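Local coordinates for protein agglutinin (Rhizoctonia solani, PDB 4G9M) that probably binds carbohydrates as a fungal lectin of the ricin-type beta-trefoil family, and assembles as a domain-swapped dimer, at residues T11-S16 against K136-D141. Sequence-based numbering, arbitrary orientation.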
loop_
_atom_site.group_PDB
_atom_site.type_symbol
_atom_site.label_atom_id
_atom_site.label_comp_id
_atom_site.label_asym_id
_atom_site.label_seq_id
_atom_site.Cartn_x
_atom_site.Cartn_y
_atom_site.Cartn_z
ATOM N N THR B 11 16.056 3.224 -2.896
ATOM C CA THR B 11 16.337 2.554 -4.166
ATOM C C THR B 11 15.116 1.693 -4.459
ATOM O O THR B 11 14.612 0.997 -3.572
ATOM C CB THR B 11 17.598 1.668 -4.086
ATOM O OG1 THR B 11 18.759 2.491 -3.905
ATOM C CG2 THR B 11 17.772 0.847 -5.365
ATOM N N LEU B 12 14.600 1.770 -5.686
ATOM C CA LEU B 12 13.402 1.014 -6.043
ATOM C C LEU B 12 13.767 -0.081 -7.041
ATOM O O LEU B 12 14.024 0.187 -8.217
ATOM C CB LEU B 12 12.344 1.960 -6.615
ATOM C CG LEU B 12 11.976 3.123 -5.685
ATOM C CD1 LEU B 12 10.911 4.021 -6.300
ATOM C CD2 LEU B 12 11.515 2.616 -4.320
ATOM N N LYS B 13 13.813 -1.314 -6.551
ATOM C CA LYS B 13 14.313 -2.441 -7.325
ATOM C C LYS B 13 13.177 -3.264 -7.914
ATOM O O LYS B 13 12.323 -3.773 -7.186
ATOM C CB LYS B 13 15.213 -3.333 -6.451
ATOM C CG LYS B 13 15.766 -4.541 -7.200
ATOM C CD LYS B 13 16.673 -5.371 -6.302
ATOM C CE LYS B 13 15.919 -5.918 -5.099
ATOM N NZ LYS B 13 14.962 -6.995 -5.483
ATOM N N ASN B 14 13.170 -3.414 -9.231
ATOM C CA ASN B 14 12.082 -4.166 -9.856
ATOM C C ASN B 14 12.113 -5.631 -9.413
ATOM O O ASN B 14 13.152 -6.280 -9.452
ATOM C CB ASN B 14 12.147 -4.056 -11.377
ATOM C CG ASN B 14 10.910 -4.577 -12.040
ATOM O OD1 ASN B 14 10.842 -5.746 -12.414
ATOM N ND2 ASN B 14 9.907 -3.713 -12.183
ATOM N N VAL B 15 10.961 -6.143 -8.989
ATOM C CA VAL B 15 10.871 -7.510 -8.488
ATOM C C VAL B 15 11.251 -8.550 -9.560
ATOM O O VAL B 15 11.929 -9.534 -9.271
ATOM C CB VAL B 15 9.467 -7.795 -7.872
ATOM C CG1 VAL B 15 9.247 -9.297 -7.646
ATOM C CG2 VAL B 15 9.277 -7.014 -6.563
ATOM N N SER B 16 10.837 -8.318 -10.800
ATOM C CA SER B 16 11.133 -9.263 -11.871
ATOM C C SER B 16 12.608 -9.273 -12.282
ATOM O O SER B 16 13.215 -10.341 -12.392
ATOM C CB SER B 16 10.274 -8.971 -13.105
ATOM O OG SER B 16 10.558 -9.877 -14.175
ATOM N N LYS B 136 5.979 -4.707 -9.816
ATOM C CA LYS B 136 6.175 -4.688 -8.366
ATOM C C LYS B 136 7.591 -4.244 -8.101
ATOM O O LYS B 136 8.506 -4.603 -8.848
ATOM C CB LYS B 136 5.945 -6.068 -7.757
ATOM C CG LYS B 136 4.506 -6.563 -7.891
ATOM C CD LYS B 136 4.420 -8.055 -7.638
ATOM C CE LYS B 136 3.104 -8.595 -8.187
ATOM N NZ LYS B 136 3.140 -10.079 -8.291
ATOM N N TRP B 137 7.768 -3.476 -7.028
ATOM C CA TRP B 137 9.054 -2.855 -6.736
ATOM C C TRP B 137 9.436 -3.075 -5.283
ATOM O O TRP B 137 8.602 -2.934 -4.383
ATOM C CB TRP B 137 8.985 -1.347 -7.032
ATOM C CG TRP B 137 8.591 -1.051 -8.481
ATOM C CD1 TRP B 137 7.316 -0.997 -8.992
ATOM C CD2 TRP B 137 9.473 -0.792 -9.579
ATOM N NE1 TRP B 137 7.357 -0.727 -10.348
ATOM C CE2 TRP B 137 8.669 -0.590 -10.726
ATOM C CE3 TRP B 137 10.868 -0.713 -9.710
ATOM C CZ2 TRP B 137 9.213 -0.310 -11.974
ATOM C CZ3 TRP B 137 11.406 -0.435 -10.946
ATOM C CH2 TRP B 137 10.576 -0.223 -12.065
ATOM N N LYS B 138 10.698 -3.438 -5.060
ATOM C CA LYS B 138 11.238 -3.521 -3.714
ATOM C C LYS B 138 11.640 -2.129 -3.261
ATOM O O LYS B 138 12.421 -1.457 -3.933
ATOM C CB LYS B 138 12.454 -4.450 -3.651
ATOM C CG LYS B 138 12.226 -5.849 -4.221
ATOM C CD LYS B 138 11.186 -6.605 -3.427
ATOM C CE LYS B 138 11.509 -6.572 -1.946
ATOM N NZ LYS B 138 10.273 -6.449 -1.138
ATOM N N PHE B 139 11.108 -1.707 -2.120
ATOM C CA PHE B 139 11.444 -0.412 -1.553
ATOM C C PHE B 139 12.625 -0.551 -0.613
ATOM O O PHE B 139 12.475 -0.970 0.528
ATOM C CB PHE B 139 10.233 0.191 -0.837
ATOM C CG PHE B 139 9.317 0.953 -1.756
ATOM C CD1 PHE B 139 8.659 0.312 -2.795
ATOM C CD2 PHE B 139 9.116 2.317 -1.580
ATOM C CE1 PHE B 139 7.829 1.009 -3.652
ATOM C CE2 PHE B 139 8.262 3.023 -2.433
ATOM C CZ PHE B 139 7.622 2.364 -3.462
ATOM N N ILE B 140 13.806 -0.209 -1.115
ATOM C CA ILE B 140 15.021 -0.282 -0.287
ATOM C C ILE B 140 15.353 1.058 0.361
ATOM O O ILE B 140 15.866 1.962 -0.293
ATOM C CB ILE B 140 16.233 -0.776 -1.114
ATOM C CG1 ILE B 140 15.895 -2.094 -1.826
ATOM C CG2 ILE B 140 17.450 -0.958 -0.216
ATOM C CD1 ILE B 140 16.904 -2.481 -2.878
ATOM N N ASP B 141 15.059 1.168 1.655
ATOM C CA ASP B 141 15.250 2.389 2.440
ATOM C C ASP B 141 16.727 2.688 2.697
ATOM O O ASP B 141 17.465 1.833 3.191
ATOM C CB ASP B 141 14.516 2.220 3.788
ATOM C CG ASP B 141 14.340 3.525 4.564
ATOM O OD1 ASP B 141 14.295 4.621 3.962
ATOM O OD2 ASP B 141 14.180 3.438 5.803
#
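Five backbone hydrogen bonds link T11, K13 and V15 to I140, K138 and K136, joining the first long strand of the chain, 8-14, to its last, 137-141, a closure of chain ends characteristic of the beta-trefoil. The strand segments run antiparallel, their directions 154° apart and their axes 4.3 Å apart at closest. T11/I140 and K13/K138 are hydrogen-bonded pairs; L12/F139 and N14/W137 are non-hydrogen-bonded. K138 N donates to K13 O at 2.7 Å, nearly straight at 171°. Beyond the strand end, V15 N still makes a single hydrogen bond to K136 O (2.9 Å).

L12, N14, W137 and F139 share the buried face. L12 chi2 is -179°, which sends CD1 away anti to CA and leaves CD2 over the centre of the F139 ring, 3.6 Å from its centroid, a CH-pi contact. N14 lies over one face of the W137 indole: ND2 stands above the six-membered ring, 3.5 Å from W137 CZ2, with the amide turned almost perpendicular to the ring plane. ND2 is hydrogen-bonded to N134 O, and W137 NE1 to L111 O.

F139 and I140 pair with a strand of the second subunit, carrying the sheet across the dimer interface. On the partly exposed face K13 and K138 lie side by side; the bent K13 chain brings its NZ to 3.2 Å from K138 CG, while the two NZ atoms stay 6.4 Å apart.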